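Local coordinates for protein adenylate kinase (Desulfovibrio gigas, PDB 2XB4) that probably catalyses the reversible transfer of the terminal phosphate of ATP to AMP, giving two ADP, and carries a zinc ion, at residues Arg36-Gly41 against Val68-Glu73; Lys50-Ile53 against Val59-Asp62. All blocks are in the same frame, centred on the assembly; numbering follows the deposited sequence.

Contact 1 of 2, residues Arg36-Gly41 against Val68-Glu73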
loop_
_atom_site.group_PDB
_atom_site.type_symbol
_atom_site.label_atom_id
_atom_site.label_comp_id
_atom_site.label_asym_id
_atom_site.label_seq_id
_atom_site.Cartn_x
_atom_site.Cartn_y
_atom_site.Cartn_z
ATOM N N ARG A 36 20.077 6.370 16.022
ATOM C CA ARG A 36 20.513 7.308 14.980
ATOM C C ARG A 36 21.517 8.366 15.453
ATOM O O ARG A 36 22.448 8.699 14.709
ATOM C CB ARG A 36 19.319 7.995 14.297
ATOM C CG ARG A 36 18.630 7.148 13.251
ATOM C CD ARG A 36 17.618 8.011 12.477
ATOM N NE ARG A 36 16.666 8.670 13.376
ATOM C CZ ARG A 36 15.585 8.078 13.934
ATOM N NH1 ARG A 36 15.318 6.780 13.746
ATOM N NH2 ARG A 36 14.773 8.780 14.693
ATOM N N GLU A 37 21.307 8.958 16.630
ATOM C CA GLU A 37 22.313 9.844 17.234
ATOM C C GLU A 37 23.697 9.125 17.418
ATOM O O GLU A 37 24.749 9.682 17.153
ATOM C CB GLU A 37 21.831 10.369 18.626
ATOM C CG GLU A 37 22.983 11.046 19.494
ATOM C CD GLU A 37 22.574 11.573 20.908
ATOM O OE1 GLU A 37 21.373 11.634 21.160
ATOM O OE2 GLU A 37 23.441 11.905 21.765
ATOM N N HIS A 38 23.705 7.912 17.943
ATOM C CA HIS A 38 24.989 7.299 18.295
ATOM C C HIS A 38 25.607 6.451 17.130
ATOM O O HIS A 38 26.808 6.556 16.800
ATOM C CB HIS A 38 24.758 6.426 19.454
ATOM C CG HIS A 38 24.651 7.155 20.752
ATOM N ND1 HIS A 38 25.743 7.407 21.538
ATOM C CD2 HIS A 38 23.586 7.620 21.420
ATOM C CE1 HIS A 38 25.358 7.986 22.652
ATOM N NE2 HIS A 38 24.042 8.091 22.619
ATOM N N ILE A 39 24.768 5.584 16.537
ATOM C CA ILE A 39 25.219 4.706 15.400
ATOM C C ILE A 39 25.511 5.560 14.149
ATOM O O ILE A 39 26.638 5.526 13.612
ATOM C CB ILE A 39 24.274 3.461 15.114
ATOM C CG1 ILE A 39 24.429 2.399 16.182
ATOM C CG2 ILE A 39 24.622 2.731 13.788
ATOM C CD1 ILE A 39 23.581 2.585 17.343
ATOM N N GLY A 40 24.534 6.375 13.768
ATOM C CA GLY A 40 24.693 7.348 12.730
ATOM C C GLY A 40 25.733 8.440 13.049
ATOM O O GLY A 40 26.585 8.733 12.212
ATOM N N GLY A 41 25.739 9.028 14.221
ATOM C CA GLY A 41 26.751 10.004 14.481
ATOM C C GLY A 41 28.160 9.497 14.868
ATOM O O GLY A 41 29.068 10.333 15.121
ATOM N N VAL A 68 21.770 5.217 26.064
ATOM C CA VAL A 68 20.575 5.862 26.527
ATOM C C VAL A 68 20.954 6.997 27.499
ATOM O O VAL A 68 20.485 8.150 27.367
ATOM C CB VAL A 68 19.578 4.835 27.198
ATOM C CG1 VAL A 68 18.447 5.626 27.895
ATOM C CG2 VAL A 68 19.080 3.817 26.128
ATOM N N LEU A 69 21.816 6.697 28.474
ATOM C CA LEU A 69 22.146 7.750 29.472
ATOM C C LEU A 69 22.835 8.955 28.822
ATOM O O LEU A 69 22.572 10.110 29.256
ATOM C CB LEU A 69 23.087 7.217 30.542
ATOM C CG LEU A 69 22.423 6.675 31.806
ATOM C CD1 LEU A 69 22.067 7.904 32.666
ATOM C CD2 LEU A 69 21.249 5.719 31.499
ATOM N N GLU A 70 23.707 8.723 27.816
ATOM C CA GLU A 70 24.367 9.827 27.137
ATOM C C GLU A 70 23.361 10.727 26.429
ATOM O O GLU A 70 23.535 11.949 26.378
ATOM C CB GLU A 70 25.393 9.351 26.082
ATOM C CG GLU A 70 26.644 8.846 26.769
ATOM C CD GLU A 70 27.905 8.760 25.880
ATOM O OE1 GLU A 70 27.861 8.872 24.599
ATOM O OE2 GLU A 70 28.978 8.497 26.520
ATOM N N THR A 71 22.345 10.123 25.808
ATOM C CA THR A 71 21.277 10.896 25.144
ATOM C C THR A 71 20.426 11.682 26.124
ATOM O O THR A 71 20.090 12.856 25.904
ATOM C CB THR A 71 20.398 9.911 24.260
ATOM O OG1 THR A 71 21.305 9.419 23.249
ATOM C CG2 THR A 71 19.266 10.676 23.502
ATOM N N LEU A 72 20.089 11.043 27.231
ATOM C CA LEU A 72 19.320 11.720 28.301
ATOM C C LEU A 72 20.052 12.940 28.861
ATOM O O LEU A 72 19.438 13.983 29.123
ATOM C CB LEU A 72 19.001 10.728 29.393
ATOM C CG LEU A 72 18.051 9.581 29.077
ATOM C CD1 LEU A 72 17.952 8.659 30.356
ATOM C CD2 LEU A 72 16.623 10.021 28.522
ATOM N N GLU A 73 21.375 12.815 29.016
ATOM C CA GLU A 73 22.243 13.911 29.491
ATOM C C GLU A 73 22.344 15.052 28.510
ATOM O O GLU A 73 22.448 16.223 28.902
ATOM C CB GLU A 73 23.645 13.431 29.742
ATOM C CG GLU A 73 23.750 12.697 31.022
ATOM C CD GLU A 73 25.155 12.170 31.292
ATOM O OE1 GLU A 73 25.898 11.824 30.313
ATOM O OE2 GLU A 73 25.512 12.122 32.497
#
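With its CG anti to the backbone N (chi1 166°) and the rest of its chain extended, E37 reaches from helix 31-40 to T71 on helix 61-75. T71 places OG1 anti to its own carbonyl carbon, where it meets two side chains of the other segment. E37 OE1 lies 3.0 Å from T71 OG1 in a weak bond. M67 O and H38 NE2 also lie near OG1, and the hydroxyl proton is not assigned. E37 OE1 further sits 3.3 Å from the methyl CG2 of T71, and a salt bridge ties OE1 to K75 NZ at the end of helix 61-75.

H38 meets T71 with the edge of its ring. H38 NE2 is 3.1 Å from T71 OG1, close to the ring plane, in a weak bond bent to 129°. If T71 gives its proton to E37, H38 NE2 would be the donor here. The stronger polar partner of H38 is T43 OG1, which bonds to ND1. NE2 has weak bonds, to T71 OG1 and to M67 O. E70 also comes to the ring edge: its OE1 stands 3.3 Å from H38 CE1, and its CB is 3.7 Å from CE1. The carboxylate is turned 31° from the ring plane. Its negative charge would probably raise the proton affinity of the histidine.

The axes of the two helix segments are 10.7 Å apart at closest approach. This is a polar helix-helix contact joining the predicted NMP-binding region of an adenylate kinase to helix 61-75.

Contact 2 of 2, residues Lys50-Ile53 against Val59-Asp62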
loop_
_atom_site.group_PDB
_atom_site.type_symbol
_atom_site.label_atom_id
_atom_site.label_comp_id
_atom_site.label_asym_id
_atom_site.label_seq_id
_atom_site.Cartn_x
_atom_site.Cartn_y
_atom_site.Cartn_z
ATOM N N LYS A 50 27.662 -0.519 16.308
ATOM C CA LYS A 50 27.462 -0.770 14.894
ATOM C C LYS A 50 28.188 -2.044 14.442
ATOM O O LYS A 50 27.696 -2.693 13.505
ATOM C CB LYS A 50 27.902 0.436 14.028
ATOM C CG LYS A 50 27.364 0.361 12.555
ATOM C CD LYS A 50 27.860 1.571 11.803
ATOM C CE LYS A 50 27.204 1.618 10.380
ATOM N NZ LYS A 50 27.466 0.378 9.633
ATOM N N GLU A 51 29.269 -2.442 15.136
ATOM C CA GLU A 51 29.905 -3.745 14.848
ATOM C C GLU A 51 28.978 -4.915 15.165
ATOM O O GLU A 51 29.015 -5.914 14.448
ATOM C CB GLU A 51 31.233 -3.881 15.550
ATOM C CG GLU A 51 32.189 -2.732 15.187
ATOM C CD GLU A 51 33.617 -2.813 15.832
ATOM O OE1 GLU A 51 33.700 -3.207 17.026
ATOM O OE2 GLU A 51 34.614 -2.481 15.095
ATOM N N PHE A 52 28.180 -4.829 16.230
ATOM C CA PHE A 52 27.123 -5.886 16.414
ATOM C C PHE A 52 26.035 -5.847 15.367
ATOM O O PHE A 52 25.677 -6.895 14.763
ATOM C CB PHE A 52 26.479 -5.831 17.803
ATOM C CG PHE A 52 27.446 -6.147 18.916
ATOM C CD1 PHE A 52 28.332 -5.133 19.412
ATOM C CD2 PHE A 52 27.514 -7.440 19.481
ATOM C CE1 PHE A 52 29.244 -5.430 20.487
ATOM C CE2 PHE A 52 28.419 -7.724 20.512
ATOM C CZ PHE A 52 29.302 -6.716 21.011
ATOM N N ILE A 53 25.481 -4.665 15.161
ATOM C CA ILE A 53 24.327 -4.549 14.226
ATOM C C ILE A 53 24.783 -5.100 12.855
ATOM O O ILE A 53 24.025 -5.800 12.172
ATOM C CB ILE A 53 23.917 -3.077 14.180
ATOM C CG1 ILE A 53 23.298 -2.673 15.546
ATOM C CG2 ILE A 53 22.976 -2.769 12.987
ATOM C CD1 ILE A 53 23.312 -1.194 15.696
ATOM N N VAL A 59 22.731 -5.081 19.977
ATOM C CA VAL A 59 23.747 -4.386 20.784
ATOM C C VAL A 59 23.614 -4.879 22.243
ATOM O O VAL A 59 22.485 -5.014 22.748
ATOM C CB VAL A 59 23.551 -2.874 20.689
ATOM C CG1 VAL A 59 24.554 -2.108 21.614
ATOM C CG2 VAL A 59 23.548 -2.398 19.177
ATOM N N PRO A 60 24.721 -5.204 22.911
ATOM C CA PRO A 60 24.595 -5.674 24.293
ATOM C C PRO A 60 24.115 -4.553 25.247
ATOM O O PRO A 60 24.385 -3.384 24.998
ATOM C CB PRO A 60 26.065 -6.087 24.686
ATOM C CG PRO A 60 26.770 -6.273 23.383
ATOM C CD PRO A 60 26.111 -5.231 22.443
ATOM N N ASP A 61 23.462 -4.923 26.349
ATOM C CA ASP A 61 22.944 -3.951 27.331
ATOM C C ASP A 61 24.031 -3.088 27.899
ATOM O O ASP A 61 23.760 -1.915 28.178
ATOM C CB ASP A 61 22.223 -4.654 28.490
ATOM C CG ASP A 61 21.089 -5.561 28.046
ATOM O OD1 ASP A 61 20.424 -5.306 26.987
ATOM O OD2 ASP A 61 20.839 -6.549 28.821
ATOM N N ASP A 62 25.284 -3.597 27.985
ATOM C CA ASP A 62 26.378 -2.763 28.498
ATOM C C ASP A 62 26.856 -1.690 27.556
ATOM O O ASP A 62 27.710 -0.869 27.920
ATOM C CB ASP A 62 27.548 -3.561 29.115
ATOM C CG ASP A 62 28.376 -4.391 28.092
ATOM O OD1 ASP A 62 28.273 -4.265 26.834
ATOM O OD2 ASP A 62 29.214 -5.185 28.612
#
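F52 and P60 form the tight part of this contact. The proline ring lies over one face of the phenyl ring, and P60 CD stands 3.6 Å from the F52 ring centroid, only 5° off the ring normal. This is a CH-pi contact. P60 CG reaches toward the far end of the ring, 3.5 Å from F52 CZ. F52 holds its CG anti to the carbonyl carbon (chi1 -65°), which sets the ring with one face against P60. A cation-pi contact with R55 adds a charged neighbour to the same ring.

The second apolar touch is smaller. I53 CG1 packs 3.6 Å from V59 CG2, and I53 CD1 is 3.7 Å from the same methyl. The two side chains cross at an angle.

The solvent side is looser. All four touching residues are partly exposed and none is buried, with P60 at the margin. Beside them K50 points away and pairs with D54 in a salt bridge; its ion pair with D175 of the third subunit is long and weak.

The contact lies near the protein surface, its centre about 22 Å from the centre of the chain. P60 is the N-cap residue of helix 61-75. V59, a predicted AMP-binding residue, touches F35 of helix 31-40 and T64 of helix 61-75, while F52 packs on I63 of helix 61-75.

In the fold
From the N terminus, the chain passes strand 2-6, helix 13-24 and strand 27-30 before entering helix 31-40, which supplies the first side of contact 1. It then runs through the short helix 50-53 and the turn into helix 61-75. Contact 2 closes the small loop between 53 and 59. Contact 1 closes the larger one between 41 and 68, so contact 2 is nested inside it. Their centres are 13 Å apart, and I39 packs on both K50 and I53 between them. Helix 61-75 serves both contacts, and so joins helices 31-40 and 50-53 of the predicted NMP-binding region; helix 89-101, which follows strand 80-83 of the parallel sheet, also packs on it.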